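Local coordinates for protein isomaltodextranase (Arthrobacter globiformis, PDB 5AWQ) that hydrolyses alpha-1,6-glucosidic linkages in dextran-type polysaccharides, releasing successive isomaltose units from the non-reducing chain ends, at residues 28-33 / 549-554; 42-47 / 79-84; 124-129 / 198-203; 189-194 / 238-243. All coordinates share one frame; numbering follows the deposited sequence. Where two conformers were deposited one is given.

Contact 1 of 4, residues 28-33 / 549-554; sequences NSVFTR and EKADRS
Arg33, one turn into the helix that begins at Val30, faces Ala551 in a type I beta turn running from Lys550 to Arg553, and their CA atoms are 5.5 Å apart. The arginine chain bends at chi3 (67°), which lays its guanidinium edge against the turn. NE gives a bond to Ala551 O at 2.9 Å, in the guanidinium plane but arriving from above the carbonyl plane. NH2 reaches Lys550 O at 2.9 Å in a nearly straight bond (171°). The same Lys550 O takes Arg553 N on the opposite face of its plane, so the bond that closes the turn and the bond that docks it share one acceptor. NH2 also forms a salt bridge with Glu549 OE1 at 2.9 Å, a weak bond by its angle. On the helix side, Asn28 OD1 receives NH1 on a lone pair. The guanidinium is thus fixed along its edge, while Arg553 CG rests 3.6 Å above one face. Arg553 in turn runs past Asn28 in the opposite direction and gives NH1 to Asn28 O at 2.9 Å, from above that carbonyl plane. One water bridges Asn28 ND2 and Glu549 OE1. A leucine in place of Arg33 would probably leave Ala551 O, Asn28 OD1 and the Glu549 carboxylate without their charged mate and free the turn to shift. The turn joins antiparallel strands 542-549 and 555-564, so the arrangement is a beta-hairpin turn of the CBM6-family region docked on a helix far away in sequence, its carbonyls gripped by one arginine.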
# COMPACT_ATOMS: atom_id res chain seq x y z
N ASN A 28 0.17 1.26 11.10
CA ASN A 28 -0.83 0.26 11.47
C ASN A 28 -2.24 0.86 11.55
O ASN A 28 -3.02 0.56 12.48
CB ASN A 28 -0.40 -0.36 12.82
CG ASN A 28 -1.25 -1.55 13.24
OD1 ASN A 28 -1.57 -2.44 12.46
ND2 ASN A 28 -1.61 -1.57 14.52
N SER A 29 -2.60 1.69 10.56
CA SER A 29 -3.88 2.39 10.57
C SER A 29 -5.02 1.51 10.08
O SER A 29 -4.81 0.45 9.48
CB SER A 29 -3.83 3.63 9.69
OG SER A 29 -4.00 3.28 8.31
N VAL A 30 -6.24 1.98 10.31
CA VAL A 30 -7.41 1.30 9.80
C VAL A 30 -7.35 1.14 8.27
O VAL A 30 -7.90 0.19 7.72
CB VAL A 30 -8.70 2.04 10.26
CG1 VAL A 30 -8.82 3.44 9.66
CG2 VAL A 30 -9.93 1.21 9.97
N PHE A 31 -6.71 2.06 7.58
CA PHE A 31 -6.61 1.98 6.11
C PHE A 31 -5.80 0.76 5.68
O PHE A 31 -6.27 -0.03 4.82
CB PHE A 31 -5.99 3.25 5.54
CG PHE A 31 -6.85 4.45 5.71
CD1 PHE A 31 -7.93 4.68 4.87
CD2 PHE A 31 -6.60 5.35 6.74
CE1 PHE A 31 -8.75 5.77 5.04
CE2 PHE A 31 -7.42 6.46 6.91
CZ PHE A 31 -8.49 6.67 6.06
N THR A 32 -4.60 0.59 6.21
CA THR A 32 -3.79 -0.55 5.79
C THR A 32 -4.29 -1.86 6.38
O THR A 32 -4.03 -2.92 5.83
CB THR A 32 -2.30 -0.38 6.11
OG1 THR A 32 -2.12 -0.24 7.52
CG2 THR A 32 -1.71 0.83 5.36
N ARG A 33 -4.99 -1.80 7.51
CA ARG A 33 -5.53 -3.03 8.11
C ARG A 33 -6.78 -3.55 7.44
O ARG A 33 -7.05 -4.74 7.47
CB ARG A 33 -5.81 -2.79 9.60
CG ARG A 33 -4.56 -2.58 10.41
CD ARG A 33 -4.86 -2.03 11.81
NE ARG A 33 -5.58 -3.02 12.61
CZ ARG A 33 -5.01 -4.04 13.25
NH1 ARG A 33 -3.69 -4.24 13.21
NH2 ARG A 33 -5.78 -4.89 13.93
N GLU A 549 -7.62 -9.09 16.58
CA GLU A 549 -8.07 -7.70 16.69
C GLU A 549 -9.04 -7.33 15.58
O GLU A 549 -9.06 -7.95 14.51
CB GLU A 549 -6.88 -6.74 16.60
CG GLU A 549 -5.89 -6.79 17.76
CD GLU A 549 -4.67 -5.91 17.57
OE1 GLU A 549 -4.50 -5.31 16.47
OE2 GLU A 549 -3.83 -5.81 18.50
N LYS A 550 -9.83 -6.31 15.84
CA LYS A 550 -10.67 -5.67 14.83
C LYS A 550 -9.78 -4.80 13.94
O LYS A 550 -8.65 -4.50 14.31
CB LYS A 550 -11.73 -4.78 15.49
CG LYS A 550 -12.59 -5.47 16.53
CD LYS A 550 -13.57 -6.43 15.90
CE LYS A 550 -14.60 -5.71 15.07
NZ LYS A 550 -15.74 -6.61 14.74
N ALA A 551 -10.30 -4.41 12.79
CA ALA A 551 -9.56 -3.50 11.89
C ALA A 551 -9.14 -2.21 12.58
O ALA A 551 -8.08 -1.66 12.27
CB ALA A 551 -10.37 -3.19 10.64
N ASP A 552 -9.94 -1.74 13.54
CA ASP A 552 -9.61 -0.51 14.30
C ASP A 552 -8.56 -0.71 15.41
O ASP A 552 -8.27 0.23 16.15
CB ASP A 552 -10.89 0.15 14.84
CG ASP A 552 -11.49 -0.57 16.04
OD1 ASP A 552 -10.90 -1.55 16.54
OD2 ASP A 552 -12.57 -0.12 16.50
N ARG A 553 -8.01 -1.92 15.51
CA ARG A 553 -6.94 -2.33 16.43
C ARG A 553 -7.41 -2.87 17.78
O ARG A 553 -6.61 -3.44 18.51
CB ARG A 553 -5.89 -1.23 16.67
CG ARG A 553 -5.16 -0.80 15.40
CD ARG A 553 -4.08 0.21 15.73
NE ARG A 553 -4.65 1.52 16.02
CZ ARG A 553 -4.42 2.66 15.36
NH1 ARG A 553 -3.58 2.73 14.32
NH2 ARG A 553 -5.02 3.77 15.77
N SER A 554 -8.68 -2.71 18.08
CA SER A 554 -9.25 -3.17 19.36
C SER A 554 -9.05 -4.67 19.52
O SER A 554 -9.25 -5.42 18.56
CB SER A 554 -10.73 -2.83 19.43
OG SER A 554 -10.94 -1.44 19.60
O HOH W 1 -2.29 -3.72 16.39
O HOH W 2 -2.85 -7.02 14.33

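Contact 2 of 4, residues 42-47 / 79-84. With GLC (alpha-D-glucopyranose), chain B; GLC (alpha-D-glucopyranose), chain C.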
# COMPACT_ATOMS: atom_id res chain seq x y z
N ASN A 42 -7.85 10.90 -10.84
CA ASN A 42 -6.82 11.92 -10.66
C ASN A 42 -6.71 12.81 -11.88
O ASN A 42 -6.92 12.34 -13.00
CB ASN A 42 -5.49 11.23 -10.36
CG ASN A 42 -4.42 12.18 -9.87
OD1 ASN A 42 -3.83 12.91 -10.65
ND2 ASN A 42 -4.18 12.16 -8.57
N ILE A 43 -6.38 14.08 -11.66
CA ILE A 43 -6.26 15.05 -12.74
C ILE A 43 -5.04 14.88 -13.65
O ILE A 43 -4.88 15.62 -14.61
CB ILE A 43 -6.21 16.50 -12.20
CG1 ILE A 43 -4.92 16.75 -11.42
CG2 ILE A 43 -7.45 16.81 -11.36
CD1 ILE A 43 -4.67 18.21 -11.14
N TYR A 44 -4.16 13.92 -13.36
CA TYR A 44 -2.88 13.79 -14.07
C TYR A 44 -3.05 13.62 -15.58
O TYR A 44 -2.21 14.10 -16.32
CB TYR A 44 -2.14 12.60 -13.50
CG TYR A 44 -0.72 12.40 -13.94
CD1 TYR A 44 0.33 13.03 -13.29
CD2 TYR A 44 -0.40 11.52 -14.99
CE1 TYR A 44 1.65 12.80 -13.65
CE2 TYR A 44 0.91 11.28 -15.35
CZ TYR A 44 1.93 11.93 -14.68
OH TYR A 44 3.25 11.69 -15.03
N GLY A 45 -4.12 12.94 -16.01
CA GLY A 45 -4.35 12.76 -17.44
C GLY A 45 -4.58 14.07 -18.16
O GLY A 45 -4.29 14.17 -19.35
N TYR A 46 -5.11 15.07 -17.45
CA TYR A 46 -5.10 16.43 -17.99
C TYR A 46 -3.75 17.11 -17.82
O TYR A 46 -3.14 17.57 -18.77
CB TYR A 46 -6.17 17.30 -17.32
CG TYR A 46 -6.21 18.67 -17.95
CD1 TYR A 46 -5.33 19.67 -17.54
CD2 TYR A 46 -7.07 18.95 -19.01
CE1 TYR A 46 -5.32 20.92 -18.13
CE2 TYR A 46 -7.07 20.20 -19.60
CZ TYR A 46 -6.20 21.18 -19.16
OH TYR A 46 -6.20 22.43 -19.75
N SER A 47 -3.30 17.21 -16.58
CA SER A 47 -2.22 18.13 -16.25
C SER A 47 -0.85 17.70 -16.77
O SER A 47 -0.03 18.54 -17.11
CB SER A 47 -2.16 18.40 -14.74
OG SER A 47 -3.28 19.18 -14.34
N CYS A 79 -9.36 13.41 -7.15
CA CYS A 79 -8.13 13.82 -6.48
C CYS A 79 -7.32 14.76 -7.36
O CYS A 79 -7.12 14.50 -8.53
CB CYS A 79 -7.31 12.58 -6.17
SG CYS A 79 -5.88 12.84 -5.10
N THR A 80 -6.86 15.85 -6.78
CA THR A 80 -5.95 16.75 -7.46
C THR A 80 -4.53 16.18 -7.50
O THR A 80 -4.25 15.16 -6.88
CB THR A 80 -5.94 18.16 -6.82
OG1 THR A 80 -5.49 18.07 -5.47
CG2 THR A 80 -7.31 18.78 -6.86
N ASP A 81 -3.64 16.85 -8.23
CA ASP A 81 -2.24 16.46 -8.33
C ASP A 81 -1.39 17.73 -8.27
O ASP A 81 -1.78 18.70 -7.58
CB ASP A 81 -2.00 15.58 -9.58
CG ASP A 81 -0.69 14.82 -9.52
OD1 ASP A 81 -0.64 13.78 -8.83
OD2 ASP A 81 0.28 15.28 -10.15
N GLY A 82 -0.24 17.74 -8.92
CA GLY A 82 0.69 18.86 -8.87
C GLY A 82 0.30 20.07 -9.68
O GLY A 82 -0.89 20.39 -9.84
N TRP A 83 1.33 20.78 -10.14
CA TRP A 83 1.16 22.07 -10.80
C TRP A 83 0.46 23.02 -9.82
O TRP A 83 -0.47 23.73 -10.20
CB TRP A 83 0.43 21.93 -12.15
CG TRP A 83 1.23 21.14 -13.13
CD1 TRP A 83 2.11 21.63 -14.05
CD2 TRP A 83 1.30 19.71 -13.24
NE1 TRP A 83 2.69 20.60 -14.75
CE2 TRP A 83 2.22 19.41 -14.26
CE3 TRP A 83 0.66 18.65 -12.58
CZ2 TRP A 83 2.53 18.10 -14.62
CZ3 TRP A 83 0.98 17.35 -12.94
CH2 TRP A 83 1.89 17.09 -13.95
N ILE A 84 0.92 23.02 -8.57
CA ILE A 84 0.34 23.85 -7.50
C ILE A 84 1.12 25.13 -7.17
O ILE A 84 0.76 25.85 -6.24
CB ILE A 84 0.03 23.03 -6.21
CG1 ILE A 84 1.22 22.17 -5.73
CG2 ILE A 84 -1.20 22.16 -6.42
CD1 ILE A 84 2.48 22.92 -5.38
C1 GLC B . 4.27 18.77 -11.22
C2 GLC B . 5.21 19.59 -12.09
C3 GLC B . 6.38 20.17 -11.31
C4 GLC B . 5.83 20.92 -10.10
C5 GLC B . 4.98 19.96 -9.29
C6 GLC B . 4.35 20.60 -8.04
O2 GLC B . 5.68 18.78 -13.17
O3 GLC B . 7.15 21.03 -12.14
O4 GLC B . 6.87 21.45 -9.30
O5 GLC B . 3.89 19.50 -10.07
O6 GLC B . 3.50 21.69 -8.37
C1 GLC C . 6.54 14.15 -9.23
C2 GLC C . 5.69 12.93 -8.93
C3 GLC C . 4.49 12.80 -9.87
C4 GLC C . 3.70 14.10 -9.90
C5 GLC C . 4.67 15.23 -10.27
C6 GLC C . 4.01 16.60 -10.29
O2 GLC C . 6.52 11.78 -9.00
O3 GLC C . 3.67 11.69 -9.50
O4 GLC C . 2.65 14.02 -10.85
O5 GLC C . 5.74 15.31 -9.34
O6 GLC C . 4.92 17.54 -10.86
O HOH W 3 -2.19 13.19 -6.92
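Ser47 and a sugar sandwich the Trp83 indole. Ser47 CB lies 3.9 Å from the centroid of the six-membered ring, 26° off its normal, a CH-pi contact, and C1 of the chain B glucose sits over the centre of the other face. Trp83 N bonds to O5 of that glucose at 2.9 Å and Ile84 N to its O6. With an alanine in place of Trp83, the chain B glucose is likely to lose its aromatic platform and Ser47 CB its ring. The second sugar is met by Asp81, whose OD2 accepts from O4 of the chain C glucose at 2.8 Å. Tyr44 runs beside Asp81 in the same direction and turns its ring edge to OD2. Behind this first shell, Gly82 N donates to OD2 from above the carboxylate plane, and a water donates to Asp81 OD1 and Thr80 O while accepting from Asn42 ND2. Asn42, its CG turned away from N (chi1 -168°), caps Tyr44 N through an OD1 lone pair at 2.9 Å. Outermost, Ile43 N bonds to Cys79 O at 3.2 Å beside the parallel bridge between Asn42 and Cys79. These two residues end strands 39-42 and 77-79, adjacent in the eight-stranded barrel, and helix 44-50 starts beyond, with helix 56-69 packing Trp59 against Ile43.

Contact 3 of 4, residues 124-129 / 198-203; sequences YYNPLW and LRIDFL. With GLC (alpha-D-glucopyranose), chain C.
Tyr124 and Asp201 make the tightest part of this contact. Tyr124 OH donates to Asp201 OD2 at 2.6 Å on the anti side of the carboxylate, with ring and carboxylate planes nearly perpendicular (84°). A chi1 of 172° swings the Tyr124 ring away from its own N and carries the hydroxyl along the strand axis to the end of the neighbouring strand. The same hydroxyl lies 3.2 Å from Phe202 CE2, at the edge of that ring. Asp201 OD2 is also 3.3 Å from C1, the anomeric carbon of the chain C glucose, consistent with the role of nucleophile, and Tyr124 probably helps position it. The backbone of Asp201 is held too: Asn126 ND2 bonds to Asp201 O at 2.7 Å, nearly in its own amide plane, while OD1 of the same amide closes an Asx turn onto Leu128 N. Trp129 adds its ring edge, CZ2 lying 3.7 Å from Phe202 CD2. The side away from the sugar is apolar and looser by distance, yet still buried: Pro127 CD meets Ile200 CG2 at 4.1 Å and Leu128 CD2 meets Leu203 CD2 at a similar separation, both pairs crossing at about a right angle. Tyr124 and Arg199 form a parallel bridge between strands 120-124 and 197-200 of the barrel; the sugar lies beyond the C-terminal strand ends, and helices 179-193 and 223-237 pack on the apolar side.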
# COMPACT_ATOMS: atom_id res chain seq x y z
N TYR A 124 -3.75 16.58 -3.31
CA TYR A 124 -2.29 16.51 -3.40
C TYR A 124 -1.73 17.79 -2.79
O TYR A 124 -1.93 18.89 -3.31
CB TYR A 124 -1.89 16.38 -4.88
CG TYR A 124 -0.42 16.47 -5.25
CD1 TYR A 124 0.25 17.70 -5.30
CD2 TYR A 124 0.28 15.32 -5.65
CE1 TYR A 124 1.56 17.77 -5.70
CE2 TYR A 124 1.60 15.41 -6.06
CZ TYR A 124 2.23 16.63 -6.10
OH TYR A 124 3.54 16.73 -6.51
N TYR A 125 -1.05 17.65 -1.66
CA TYR A 125 -0.27 18.76 -1.11
C TYR A 125 0.73 18.25 -0.10
O TYR A 125 0.51 17.21 0.53
CB TYR A 125 -1.15 19.87 -0.50
CG TYR A 125 -0.50 21.23 -0.65
CD1 TYR A 125 -0.48 21.87 -1.87
CD2 TYR A 125 0.15 21.86 0.43
CE1 TYR A 125 0.13 23.08 -2.04
CE2 TYR A 125 0.78 23.09 0.26
CZ TYR A 125 0.76 23.70 -0.97
OH TYR A 125 1.39 24.92 -1.14
N ASN A 126 1.83 18.99 0.07
CA ASN A 126 2.85 18.67 1.05
C ASN A 126 2.80 19.76 2.12
O ASN A 126 3.02 20.94 1.82
CB ASN A 126 4.23 18.59 0.38
CG ASN A 126 5.31 18.15 1.33
OD1 ASN A 126 5.25 18.46 2.53
ND2 ASN A 126 6.30 17.43 0.82
N PRO A 127 2.47 19.39 3.36
CA PRO A 127 2.31 20.39 4.42
C PRO A 127 3.62 21.00 4.91
O PRO A 127 3.60 21.83 5.81
CB PRO A 127 1.61 19.61 5.51
CG PRO A 127 2.09 18.20 5.35
CD PRO A 127 2.30 18.01 3.86
N LEU A 128 4.75 20.61 4.31
CA LEU A 128 6.03 21.29 4.52
C LEU A 128 6.28 22.37 3.48
O LEU A 128 7.30 23.05 3.54
CB LEU A 128 7.20 20.29 4.53
CG LEU A 128 7.48 19.64 5.89
CD1 LEU A 128 6.32 18.82 6.41
CD2 LEU A 128 8.72 18.76 5.78
N TRP A 129 5.36 22.55 2.53
CA TRP A 129 5.46 23.67 1.60
C TRP A 129 4.88 24.90 2.27
O TRP A 129 3.81 24.83 2.91
CB TRP A 129 4.73 23.43 0.28
CG TRP A 129 5.45 22.57 -0.71
CD1 TRP A 129 6.79 22.51 -0.93
CD2 TRP A 129 4.85 21.68 -1.65
NE1 TRP A 129 7.06 21.62 -1.95
CE2 TRP A 129 5.89 21.12 -2.42
CE3 TRP A 129 3.52 21.32 -1.95
CZ2 TRP A 129 5.65 20.19 -3.43
CZ3 TRP A 129 3.30 20.38 -2.96
CH2 TRP A 129 4.36 19.83 -3.68
N LEU A 198 -4.81 12.13 1.41
CA LEU A 198 -3.86 13.23 1.21
C LEU A 198 -2.59 12.65 0.60
O LEU A 198 -1.97 11.76 1.17
CB LEU A 198 -3.55 13.92 2.55
CG LEU A 198 -2.60 15.13 2.49
CD1 LEU A 198 -3.19 16.29 1.71
CD2 LEU A 198 -2.19 15.57 3.88
N ARG A 199 -2.21 13.18 -0.56
CA ARG A 199 -1.08 12.69 -1.32
C ARG A 199 0.06 13.68 -1.20
O ARG A 199 -0.01 14.79 -1.70
CB ARG A 199 -1.48 12.47 -2.77
CG ARG A 199 -2.62 11.47 -2.89
CD ARG A 199 -2.82 10.98 -4.29
NE ARG A 199 -1.93 9.87 -4.55
CZ ARG A 199 -0.88 9.92 -5.37
NH1 ARG A 199 -0.14 8.85 -5.52
NH2 ARG A 199 -0.57 11.02 -6.00
N ILE A 200 1.09 13.25 -0.48
CA ILE A 200 2.21 14.10 -0.07
C ILE A 200 3.45 13.75 -0.88
O ILE A 200 4.04 12.66 -0.69
CB ILE A 200 2.50 13.91 1.43
CG1 ILE A 200 1.23 14.21 2.26
CG2 ILE A 200 3.67 14.77 1.84
CD1 ILE A 200 1.41 14.01 3.75
N ASP A 201 3.84 14.66 -1.76
CA ASP A 201 4.91 14.44 -2.72
C ASP A 201 6.13 15.28 -2.39
O ASP A 201 6.09 16.19 -1.56
CB ASP A 201 4.40 14.80 -4.13
CG ASP A 201 5.19 14.15 -5.26
OD1 ASP A 201 6.09 13.34 -5.00
OD2 ASP A 201 4.83 14.46 -6.42
N PHE A 202 7.25 14.90 -3.02
CA PHE A 202 8.49 15.66 -3.00
C PHE A 202 9.23 15.62 -1.66
O PHE A 202 10.17 16.36 -1.48
CB PHE A 202 8.28 17.10 -3.49
CG PHE A 202 8.07 17.19 -4.97
CD1 PHE A 202 9.15 17.07 -5.84
CD2 PHE A 202 6.81 17.38 -5.50
CE1 PHE A 202 8.99 17.17 -7.19
CE2 PHE A 202 6.63 17.44 -6.86
CZ PHE A 202 7.72 17.33 -7.71
N LEU A 203 8.90 14.69 -0.76
CA LEU A 203 9.69 14.62 0.47
C LEU A 203 11.13 14.11 0.27
O LEU A 203 11.96 14.44 1.09
CB LEU A 203 9.01 13.86 1.59
CG LEU A 203 7.80 14.56 2.20
CD1 LEU A 203 7.03 13.56 3.06
CD2 LEU A 203 8.22 15.78 3.03
C1 GLC C . 6.54 14.15 -9.23
C2 GLC C . 5.69 12.93 -8.93
C3 GLC C . 4.49 12.80 -9.87
C4 GLC C . 3.70 14.10 -9.90
C5 GLC C . 4.67 15.23 -10.27
C6 GLC C . 4.01 16.60 -10.29
O2 GLC C . 6.52 11.78 -9.00
O3 GLC C . 3.67 11.69 -9.50
O4 GLC C . 2.65 14.02 -10.85
O5 GLC C . 5.74 15.31 -9.34
O6 GLC C . 4.92 17.54 -10.86

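Contact 4 of 4, residues 189-194 / 238-243; sequences YFKDLG and GEDMEV
Met241 and Lys191 meet through van der Waals contacts that make up most of this small interface. The thioether sulfur of Met241 lies against the helix backbone, SD being 3.7 Å from Lys191 N and 4.0 Å from Lys191 CB. Its apolar partner is Phe190 CB at 4.3 Å, the aliphatic part of that residue, since the phenyl ring leads away. Met241 is extended through chi1 (-168°) and chi2, which brings the sulfur against the helix; the bend at chi3 then turns CE aside, to pack on Leu198. The methylene chain of Lys191 makes the second patch, with CD 3.9 Å from Asp240 CB where the two side chains cross at about a right angle.

Electrostatic contact is weaker. Lys191 NZ stands 4.4 Å from Asp240 OD2, beyond salt-bridge length, so any attraction is probably long-range. The ammonium is instead bonded to Ala236 O near the end of helix 223-237. The two segments themselves share no hydrogen bond.

Backbone geometry explains the glycines. Gly238 takes a positive phi (58°) just after its helix, and a CB there would lie 3.6 Å from Lys191 NZ. Gly194 ends the other helix in a Schellman motif, its N bonded to Lys191 O at 3.0 Å; at its phi of 101° a side chain would be jammed against the carbonyl O of Leu193.

Helix 179-193 thus lies on the entry to strand 242-245, with strand 197-200, its own successor, adjoining both through Leu198, and helix 223-237 ending just before Gly238 on the lysine side.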
# COMPACT_ATOMS: atom_id res chain seq x y z
N TYR A 189 -6.40 20.75 8.45
CA TYR A 189 -7.17 21.62 7.58
C TYR A 189 -7.83 20.81 6.47
O TYR A 189 -9.01 20.93 6.23
CB TYR A 189 -6.25 22.71 7.02
CG TYR A 189 -6.77 23.57 5.90
CD1 TYR A 189 -7.67 24.60 6.14
CD2 TYR A 189 -6.32 23.37 4.58
CE1 TYR A 189 -8.11 25.41 5.11
CE2 TYR A 189 -6.75 24.18 3.55
CZ TYR A 189 -7.65 25.20 3.82
OH TYR A 189 -8.08 26.01 2.81
N PHE A 190 -7.07 19.94 5.82
CA PHE A 190 -7.68 19.10 4.79
C PHE A 190 -8.59 18.03 5.36
O PHE A 190 -9.68 17.78 4.83
CB PHE A 190 -6.59 18.50 3.90
CG PHE A 190 -5.89 19.52 3.05
CD1 PHE A 190 -6.61 20.25 2.11
CD2 PHE A 190 -4.53 19.74 3.17
CE1 PHE A 190 -5.99 21.20 1.31
CE2 PHE A 190 -3.90 20.68 2.37
CZ PHE A 190 -4.64 21.41 1.45
N LYS A 191 -8.18 17.41 6.46
CA LYS A 191 -9.02 16.38 7.08
C LYS A 191 -10.39 16.97 7.40
O LYS A 191 -11.44 16.38 7.10
CB LYS A 191 -8.36 15.85 8.35
CG LYS A 191 -9.20 14.81 9.08
CD LYS A 191 -8.88 14.76 10.56
CE LYS A 191 -7.48 14.28 10.82
NZ LYS A 191 -7.25 13.99 12.28
N ASP A 192 -10.38 18.17 7.98
CA ASP A 192 -11.62 18.84 8.37
C ASP A 192 -12.50 19.22 7.17
O ASP A 192 -13.74 19.22 7.27
CB ASP A 192 -11.29 20.10 9.19
CG ASP A 192 -10.68 19.78 10.55
OD1 ASP A 192 -10.79 18.64 11.03
OD2 ASP A 192 -10.07 20.69 11.16
N LEU A 193 -11.86 19.58 6.05
CA LEU A 193 -12.57 19.85 4.78
C LEU A 193 -13.30 18.63 4.23
O LEU A 193 -14.10 18.75 3.29
CB LEU A 193 -11.61 20.41 3.72
CG LEU A 193 -11.26 21.89 3.78
CD1 LEU A 193 -10.09 22.20 2.87
CD2 LEU A 193 -12.47 22.77 3.45
N GLY A 194 -13.04 17.45 4.79
CA GLY A 194 -13.70 16.22 4.37
C GLY A 194 -12.85 15.35 3.46
O GLY A 194 -13.36 14.46 2.79
N GLY A 238 -4.25 10.93 11.80
CA GLY A 238 -4.99 9.99 12.63
C GLY A 238 -5.56 8.85 11.82
O GLY A 238 -4.97 8.39 10.84
N GLU A 239 -6.75 8.40 12.23
CA GLU A 239 -7.48 7.32 11.58
C GLU A 239 -8.48 7.83 10.55
O GLU A 239 -9.13 7.03 9.88
CB GLU A 239 -8.21 6.48 12.65
CG GLU A 239 -7.28 5.70 13.55
CD GLU A 239 -6.65 4.52 12.82
OE1 GLU A 239 -7.12 3.38 12.99
OE2 GLU A 239 -5.69 4.74 12.10
N ASP A 240 -8.61 9.15 10.41
CA ASP A 240 -9.63 9.73 9.54
C ASP A 240 -9.18 9.95 8.10
O ASP A 240 -10.03 9.99 7.20
CB ASP A 240 -10.12 11.09 10.09
CG ASP A 240 -10.96 10.95 11.34
OD1 ASP A 240 -11.43 9.85 11.64
OD2 ASP A 240 -11.17 11.96 12.03
N MET A 241 -7.89 10.14 7.90
CA MET A 241 -7.34 10.50 6.59
C MET A 241 -6.14 9.62 6.25
O MET A 241 -5.26 9.38 7.07
CB MET A 241 -6.97 11.99 6.55
CG MET A 241 -6.67 12.51 5.14
SD MET A 241 -6.58 14.32 5.10
CE MET A 241 -5.01 14.42 5.95
N GLU A 242 -6.18 9.09 5.03
CA GLU A 242 -5.18 8.19 4.52
C GLU A 242 -3.99 8.98 4.00
O GLU A 242 -4.15 9.98 3.29
CB GLU A 242 -5.82 7.34 3.42
CG GLU A 242 -4.98 6.15 2.97
CD GLU A 242 -5.77 5.12 2.20
OE1 GLU A 242 -6.72 5.50 1.48
OE2 GLU A 242 -5.43 3.93 2.29
N VAL A 243 -2.80 8.52 4.35
CA VAL A 243 -1.55 9.23 4.08
C VAL A 243 -0.78 8.51 2.97
O VAL A 243 -0.26 7.42 3.16
CB VAL A 243 -0.70 9.30 5.35
CG1 VAL A 243 0.65 9.95 5.08
CG2 VAL A 243 -1.43 10.07 6.45

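Overall arrangement
From the N terminus, contact 1 opens first and closes last: residues 28-33 wait for 549-554, enclosing the other three and fastening the start of the chain to the C-terminal CBM6-family region. Inside that loop, contact 2 closes early, joining the first two strands of the parallel barrel. Contacts 3 and 4 follow in series with it but cross each other, the order being 124-129, 189-194, 198-203, 238-243. Leu198 links them, bonding to Glu242 and packing on Met241. Contacts 2 and 3 touch at Thr80 and Tyr124 and share the chain C glucose, whereas contact 4 meets contact 1 through Glu239, which probably accepts from Val30 N and makes a long, weak ion pair with Arg553.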